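Local coordinates for hypothetical protein DR_0824 (Deinococcus radiodurans, PDB 2IMR), which catalyses the zinc-dependent deamination of aminodeoxyfutalosine to futalosine in menaquinone biosynthesis, and deaminates adenosine and related nucleosides less readily, at residues E175-F180 / P215-H220; G209-T214 / Q238-E243; V302-V307 / C320-C325. All coordinates share one frame; numbering follows the deposited sequence.

Contact 1 (E175-F180 / P215-H220)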
# COMPACT_ATOMS: atom_id res chain seq x y z
N GLU A 175 -11.34 -8.19 0.23
CA GLU A 175 -11.92 -7.27 -0.74
C GLU A 175 -13.40 -7.50 -1.00
O GLU A 175 -13.84 -8.63 -1.16
CB GLU A 175 -11.14 -7.35 -2.06
CG GLU A 175 -11.34 -6.14 -2.95
CD GLU A 175 -10.40 -6.14 -4.14
OE1 GLU A 175 -10.49 -7.06 -4.97
OE2 GLU A 175 -9.56 -5.22 -4.22
N VAL A 176 -14.16 -6.41 -1.03
CA VAL A 176 -15.60 -6.49 -1.29
C VAL A 176 -15.91 -5.62 -2.51
O VAL A 176 -15.45 -4.48 -2.60
CB VAL A 176 -16.42 -5.99 -0.09
CG1 VAL A 176 -17.91 -6.05 -0.42
CG2 VAL A 176 -16.11 -6.86 1.12
N LEU A 177 -16.69 -6.16 -3.44
CA LEU A 177 -17.00 -5.45 -4.67
C LEU A 177 -18.43 -5.71 -5.14
O LEU A 177 -18.78 -6.83 -5.47
CB LEU A 177 -16.01 -5.88 -5.76
CG LEU A 177 -15.89 -5.19 -7.13
CD1 LEU A 177 -14.73 -5.85 -7.88
CD2 LEU A 177 -17.17 -5.33 -7.94
N ASN A 178 -19.25 -4.66 -5.18
CA ASN A 178 -20.63 -4.77 -5.67
C ASN A 178 -21.22 -3.38 -5.71
O ASN A 178 -21.53 -2.79 -4.68
CB ASN A 178 -21.48 -5.66 -4.78
CG ASN A 178 -22.83 -5.97 -5.41
OD1 ASN A 178 -23.59 -5.06 -5.72
ND2 ASN A 178 -23.11 -7.25 -5.62
N PRO A 179 -21.41 -2.83 -6.92
CA PRO A 179 -21.96 -1.49 -7.15
C PRO A 179 -23.48 -1.31 -7.13
O PRO A 179 -23.96 -0.20 -7.35
CB PRO A 179 -21.36 -1.12 -8.49
CG PRO A 179 -21.41 -2.44 -9.23
CD PRO A 179 -20.92 -3.42 -8.19
N PHE A 180 -24.22 -2.39 -6.88
CA PHE A 180 -25.69 -2.34 -6.87
C PHE A 180 -26.27 -2.04 -5.48
O PHE A 180 -26.23 -2.89 -4.59
CB PHE A 180 -26.25 -3.66 -7.38
CG PHE A 180 -25.84 -3.98 -8.79
CD1 PHE A 180 -26.50 -3.42 -9.87
CD2 PHE A 180 -24.77 -4.84 -9.03
CE1 PHE A 180 -26.11 -3.70 -11.18
CE2 PHE A 180 -24.36 -5.12 -10.34
CZ PHE A 180 -25.04 -4.55 -11.41
N PRO A 215 -14.51 3.52 -5.06
CA PRO A 215 -15.73 4.30 -4.79
C PRO A 215 -16.82 4.06 -5.83
O PRO A 215 -17.97 4.45 -5.62
CB PRO A 215 -15.23 5.75 -4.81
CG PRO A 215 -13.75 5.64 -4.53
CD PRO A 215 -13.37 4.41 -5.31
N PHE A 216 -16.47 3.44 -6.96
CA PHE A 216 -17.45 3.22 -8.01
C PHE A 216 -17.83 1.76 -8.26
O PHE A 216 -18.71 1.49 -9.09
CB PHE A 216 -17.00 3.88 -9.31
CG PHE A 216 -15.67 3.39 -9.82
CD1 PHE A 216 -15.61 2.32 -10.71
CD2 PHE A 216 -14.49 3.99 -9.40
CE1 PHE A 216 -14.38 1.86 -11.18
CE2 PHE A 216 -13.26 3.54 -9.87
CZ PHE A 216 -13.20 2.47 -10.76
N THR A 217 -17.19 0.82 -7.57
CA THR A 217 -17.53 -0.59 -7.72
C THR A 217 -18.20 -1.09 -6.44
O THR A 217 -18.44 -2.29 -6.27
CB THR A 217 -16.29 -1.46 -8.03
OG1 THR A 217 -15.31 -1.27 -7.01
CG2 THR A 217 -15.70 -1.09 -9.38
N VAL A 218 -18.50 -0.15 -5.55
CA VAL A 218 -19.17 -0.46 -4.28
C VAL A 218 -20.24 0.62 -4.12
O VAL A 218 -19.93 1.80 -4.16
CB VAL A 218 -18.18 -0.36 -3.08
CG1 VAL A 218 -18.91 -0.62 -1.75
CG2 VAL A 218 -17.06 -1.39 -3.25
N SER A 219 -21.50 0.22 -3.97
CA SER A 219 -22.57 1.20 -3.83
C SER A 219 -22.37 2.06 -2.58
O SER A 219 -21.70 1.64 -1.63
CB SER A 219 -23.94 0.50 -3.76
OG SER A 219 -24.10 -0.22 -2.54
N HIS A 220 -22.93 3.26 -2.59
CA HIS A 220 -22.79 4.15 -1.45
C HIS A 220 -23.27 3.47 -0.17
O HIS A 220 -22.65 3.61 0.89
CB HIS A 220 -23.57 5.45 -1.69
CG HIS A 220 -25.04 5.25 -1.90
ND1 HIS A 220 -25.96 5.28 -0.87
CD2 HIS A 220 -25.75 5.00 -3.03
CE1 HIS A 220 -27.17 5.06 -1.36
NE2 HIS A 220 -27.07 4.89 -2.66
O HOH W 1 -23.87 -2.77 -3.20

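Contact 2 (G209-T214 / Q238-E243). With ZN (zinc ion), chain B.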
# COMPACT_ATOMS: atom_id res chain seq x y z
N GLY A 209 -8.43 -7.34 7.92
CA GLY A 209 -8.85 -6.01 7.52
C GLY A 209 -9.98 -6.09 6.51
O GLY A 209 -10.43 -7.18 6.16
N LEU A 210 -10.42 -4.94 6.03
CA LEU A 210 -11.51 -4.90 5.07
C LEU A 210 -11.15 -3.96 3.93
O LEU A 210 -10.55 -2.91 4.14
CB LEU A 210 -12.78 -4.42 5.76
CG LEU A 210 -14.12 -4.58 5.05
CD1 LEU A 210 -14.36 -6.03 4.65
CD2 LEU A 210 -15.22 -4.10 6.01
N SER A 211 -11.52 -4.34 2.71
CA SER A 211 -11.20 -3.49 1.59
C SER A 211 -12.30 -3.26 0.58
O SER A 211 -12.50 -4.08 -0.32
CB SER A 211 -9.97 -4.02 0.85
OG SER A 211 -9.72 -3.22 -0.30
N PRO A 212 -13.05 -2.15 0.73
CA PRO A 212 -14.12 -1.84 -0.23
C PRO A 212 -13.28 -1.53 -1.48
O PRO A 212 -12.41 -0.66 -1.44
CB PRO A 212 -14.75 -0.57 0.36
CG PRO A 212 -14.48 -0.70 1.84
CD PRO A 212 -13.06 -1.22 1.87
N HIS A 213 -13.54 -2.25 -2.57
CA HIS A 213 -12.76 -2.11 -3.81
C HIS A 213 -12.42 -0.68 -4.26
O HIS A 213 -11.26 -0.27 -4.23
CB HIS A 213 -13.46 -2.87 -4.94
CG HIS A 213 -12.62 -3.03 -6.18
ND1 HIS A 213 -13.13 -2.82 -7.44
CD2 HIS A 213 -11.34 -3.42 -6.34
CE1 HIS A 213 -12.19 -3.08 -8.34
NE2 HIS A 213 -11.09 -3.45 -7.69
N THR A 214 -13.43 0.06 -4.70
CA THR A 214 -13.24 1.43 -5.16
C THR A 214 -14.52 2.19 -4.85
O THR A 214 -15.52 1.60 -4.45
CB THR A 214 -13.02 1.52 -6.68
OG1 THR A 214 -14.23 1.18 -7.36
CG2 THR A 214 -11.88 0.58 -7.13
N GLN A 238 -8.76 -0.29 3.65
CA GLN A 238 -7.97 0.16 2.50
C GLN A 238 -8.96 0.26 1.35
O GLN A 238 -9.72 -0.67 1.08
CB GLN A 238 -6.83 -0.80 2.15
CG GLN A 238 -5.47 -0.32 2.67
CD GLN A 238 -4.29 -1.05 2.06
OE1 GLN A 238 -4.26 -1.31 0.85
NE2 GLN A 238 -3.29 -1.37 2.88
N ILE A 239 -8.96 1.42 0.69
CA ILE A 239 -9.85 1.68 -0.44
C ILE A 239 -9.00 2.23 -1.59
O ILE A 239 -8.18 3.13 -1.36
CB ILE A 239 -10.92 2.76 -0.09
CG1 ILE A 239 -11.66 2.37 1.20
CG2 ILE A 239 -11.92 2.90 -1.24
CD1 ILE A 239 -12.59 3.46 1.71
N HIS A 240 -9.16 1.69 -2.79
CA HIS A 240 -8.42 2.21 -3.95
C HIS A 240 -9.17 3.46 -4.37
O HIS A 240 -10.36 3.37 -4.68
CB HIS A 240 -8.44 1.24 -5.13
CG HIS A 240 -7.85 -0.11 -4.83
ND1 HIS A 240 -8.62 -1.16 -4.37
CD2 HIS A 240 -6.59 -0.58 -4.96
CE1 HIS A 240 -7.85 -2.23 -4.24
NE2 HIS A 240 -6.62 -1.91 -4.59
N VAL A 241 -8.50 4.61 -4.41
CA VAL A 241 -9.20 5.84 -4.78
C VAL A 241 -8.46 6.71 -5.77
O VAL A 241 -7.26 6.94 -5.63
CB VAL A 241 -9.50 6.68 -3.51
CG1 VAL A 241 -10.28 7.94 -3.89
CG2 VAL A 241 -10.28 5.84 -2.51
N ALA A 242 -9.19 7.19 -6.78
CA ALA A 242 -8.66 8.08 -7.81
C ALA A 242 -7.38 7.57 -8.49
O ALA A 242 -6.45 8.34 -8.75
CB ALA A 242 -8.42 9.47 -7.22
N GLU A 243 -7.36 6.28 -8.79
CA GLU A 243 -6.19 5.68 -9.43
C GLU A 243 -5.92 6.20 -10.84
O GLU A 243 -4.81 6.63 -11.13
CB GLU A 243 -6.32 4.15 -9.46
CG GLU A 243 -5.14 3.46 -10.14
CD GLU A 243 -5.24 1.96 -10.12
OE1 GLU A 243 -6.36 1.44 -9.97
OE2 GLU A 243 -4.19 1.29 -10.27
ZN ZN B . -4.88 -2.85 -5.22
O HOH W 2 -4.17 -1.92 -6.58

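Contact 3 (V302-V307 / C320-C325)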
# COMPACT_ATOMS: atom_id res chain seq x y z
N VAL A 302 -5.60 4.15 -1.18
CA VAL A 302 -4.57 3.67 -2.10
C VAL A 302 -4.56 4.35 -3.47
O VAL A 302 -5.62 4.63 -4.04
CB VAL A 302 -4.70 2.15 -2.29
CG1 VAL A 302 -3.55 1.62 -3.14
CG2 VAL A 302 -4.74 1.47 -0.93
N HIS A 303 -3.35 4.61 -3.97
CA HIS A 303 -3.10 5.26 -5.26
C HIS A 303 -3.26 6.76 -5.13
O HIS A 303 -2.26 7.48 -5.07
CB HIS A 303 -4.01 4.67 -6.35
CG HIS A 303 -3.73 3.23 -6.63
ND1 HIS A 303 -2.47 2.76 -6.92
CD2 HIS A 303 -4.54 2.14 -6.64
CE1 HIS A 303 -2.51 1.45 -7.09
NE2 HIS A 303 -3.76 1.05 -6.93
N MET A 304 -4.50 7.25 -5.10
CA MET A 304 -4.74 8.68 -4.91
C MET A 304 -3.92 9.55 -5.84
O MET A 304 -3.32 10.54 -5.41
CB MET A 304 -4.42 9.04 -3.46
CG MET A 304 -5.34 8.39 -2.44
SD MET A 304 -6.96 9.15 -2.53
CE MET A 304 -6.65 10.67 -1.58
N VAL A 305 -3.89 9.19 -7.11
CA VAL A 305 -3.11 9.93 -8.09
C VAL A 305 -3.84 11.14 -8.64
O VAL A 305 -3.28 12.23 -8.76
CB VAL A 305 -2.71 9.01 -9.26
CG1 VAL A 305 -2.07 9.81 -10.39
CG2 VAL A 305 -1.74 7.95 -8.76
N ASN A 306 -5.11 10.96 -8.97
CA ASN A 306 -5.88 12.04 -9.55
C ASN A 306 -6.80 12.73 -8.56
O ASN A 306 -8.00 12.49 -8.52
CB ASN A 306 -6.63 11.46 -10.75
CG ASN A 306 -5.67 10.88 -11.78
OD1 ASN A 306 -5.13 11.61 -12.61
ND2 ASN A 306 -5.44 9.57 -11.71
N VAL A 307 -6.20 13.60 -7.75
CA VAL A 307 -6.90 14.34 -6.72
C VAL A 307 -6.62 15.83 -6.87
O VAL A 307 -5.70 16.23 -7.58
CB VAL A 307 -6.47 13.89 -5.31
CG1 VAL A 307 -6.76 12.40 -5.12
CG2 VAL A 307 -4.98 14.18 -5.10
N CYS A 320 -6.29 10.39 7.35
CA CYS A 320 -6.13 9.15 6.58
C CYS A 320 -4.70 9.01 6.07
O CYS A 320 -4.06 10.00 5.71
CB CYS A 320 -7.06 9.15 5.36
SG CYS A 320 -8.84 9.04 5.69
N ALA A 321 -4.19 7.79 6.05
CA ALA A 321 -2.86 7.53 5.53
C ALA A 321 -3.09 7.14 4.08
O ALA A 321 -4.19 6.74 3.71
CB ALA A 321 -2.20 6.39 6.29
N VAL A 322 -2.07 7.27 3.24
CA VAL A 322 -2.21 6.89 1.84
C VAL A 322 -1.06 5.99 1.40
O VAL A 322 0.06 6.11 1.91
CB VAL A 322 -2.22 8.14 0.91
CG1 VAL A 322 -3.41 9.02 1.25
CG2 VAL A 322 -0.92 8.92 1.05
N VAL A 323 -1.34 5.07 0.49
CA VAL A 323 -0.30 4.18 -0.02
C VAL A 323 -0.11 4.45 -1.50
O VAL A 323 -1.08 4.46 -2.26
CB VAL A 323 -0.67 2.69 0.16
CG1 VAL A 323 0.48 1.81 -0.36
CG2 VAL A 323 -0.94 2.39 1.63
N THR A 324 1.12 4.70 -1.92
CA THR A 324 1.39 4.95 -3.32
C THR A 324 2.17 3.75 -3.88
O THR A 324 2.98 3.16 -3.17
CB THR A 324 2.20 6.27 -3.51
OG1 THR A 324 2.46 6.50 -4.90
CG2 THR A 324 3.51 6.22 -2.75
N CYS A 325 1.87 3.37 -5.12
CA CYS A 325 2.52 2.25 -5.81
C CYS A 325 3.10 2.83 -7.10
O CYS A 325 2.48 2.78 -8.17
CB CYS A 325 1.48 1.16 -6.14
SG CYS A 325 0.54 0.53 -4.70
O HOH W 3 0.06 6.14 -5.97

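Contact 1 (E175-F180 / P215-H220)
Asn178 and Ser219 carry the polar part of this contact, in which the chain leaving strand 170-176 runs beside the loop ahead of helix 220-233. Ser219 N donates to Asn178 O over 3.1 Å, with 153° at the hydrogen. Asn178 N in turn gives a weak, bent bond to Thr217 O at 2.7 Å, and the backbones are bridged once, at Asn178 and Val218.

Ser219 can be followed outward. Its CB lies 3.7 Å from Pro179 O and close to the carbonyl carbon of Phe180. A chi1 of 70° then sets OG between its own backbone N and carbonyl carbon, where it meets a water at 2.6 Å and caps Leu222 N; Asn178 O and Phe180 O lie within bonding distance of the same water. Asn178 OD1 accepts from Phe180 N at 3.0 Å, closing an Asx turn.

On the apolar side, Leu177 CG packs 3.9 Å from Thr217 CB, while Thr217 OG1 turns to Thr214 and His213, the latter a predicted substrate-binding residue. Two loops that follow neighbouring parallel strands are thus tied together beside a serine N-cap, an arrangement belonging to the C-terminal rim of a TIM barrel, where the active site lies.

Contact 2 (G209-T214 / Q238-E243)
Ser211 and His213 meet Gln238 and His240 across two neighbouring strands of the amidohydrolase TIM barrel, at the zinc site. Strands 209-212 and 238-241 run parallel, their directions 23° apart, and Gln238 N donates to Leu210 O at 3.2 Å. Beside this backbone bond a side chain adds a second link: Ser211 OG, anti to its backbone N, donates to Gln238 O at 2.9 Å from above the carbonyl plane. An alanine here would probably leave Gln238 O without its hydroxyl donor and weaken the tie between the strands just ahead of the metal ligand. The side chain of Gln238 itself reaches His99, a zinc ligand, through OE1, and so serves as a second-shell partner.

On the flank of the strands away from the metal, Pro212 CD packs 3.9 Å from Ile239 CG1, the two side chains crossing obliquely, with Met223 of helix 220-233 touching both. Thr214 CG2 comes within 4.0 Å of His240 CB and also lies over one face of the His213 ring, toward its rim.

His240 joins His99, His101 and a water on the zinc ion, with NE2 2.1 Å from the metal. One carbonyl, together with the metal, holds its orientation. His213 O accepts from His240 N at 3.2 Å and, in the plane of the imidazole, from His240 ND1 at 2.8 Å. With chi1 at -59°, CG stands anti to the carbonyl carbon, and the hydrogen on ND1 points at His213 O while the other ring nitrogen, NE2, holds the zinc.

Contact 3 (V302-V307 / C320-C325)
His303 and Val323 have a large share of the surface buried here, and one backbone bond joins them: His303 N donates to Val323 O at 2.8 Å, with 161° at the hydrogen. Val302, the third main participant, is bridged to Val323 in parallel fashion, their CA atoms 4.8 Å apart, and the two valine side chains emerge on the same face of the sheet, where Val302 also touches the zinc ligand His99.

The chain then changes course. His303 has a positive phi of 80°, and Met304 N makes a weak bond back to Val302 O, which together fit a classic gamma turn centred on the histidine. With chi1 near -65°, CG of His303 stands anti to its carbonyl carbon, and Val302 CG1 lies 3.7 Å above the plane of the imidazole, over its centre. The valine thereby packs against one face of the ring. CE1 reaches across to Cys325 SG at 4.0 Å, the sulfur approaching obliquely. The ring also touches Glu243, the probable proton donor, and Asp354, a zinc-binding residue of the enzyme that is not among the ligands bonded to the metal here, while ND1 makes a weak bond to Asn329, so the histidine borders the catalytic pocket.

A water spans the ends of the two strands, donating to His303 O at 2.8 Å and bonded to Thr324 OG1 at 2.7 Å. Farther out, Met304 CG packs 4.2 Å from Val322 CG1.

The contact closes a beta-alpha-beta unit in which helix 309-318 links strands 300-303 and 322-324. Val315 of that helix and Phe342 of helix 339-344 pack on Met304, strand 238-241 adjoins 300-303, and strand 349-351 adjoins 322-324.

How the contacts relate
The three contacts sample successive strands of one TIM barrel. Contact 2 stands between the others, its centre about 10 Å from each, whereas contacts 1 and 3 do not touch: their centres are about 18 Å apart and their nearest atoms about 8 Å. Along the chain the segments of contacts 1 and 2 alternate, and contact 3 follows both. Strands 170-176 and 206-212 are neighbours, probably hydrogen-bonded at Val176 with Ser211 and His213. Strand 238-241 pairs in the same way with 300-303, where Ile239 O lies 2.8 Å from Val302 N, a probable hydrogen bond. Contact 2 thus joins two groups of parallel strands, so that predicted substrate-binding residues, a zinc ligand and the probable proton donor gather around one pocket.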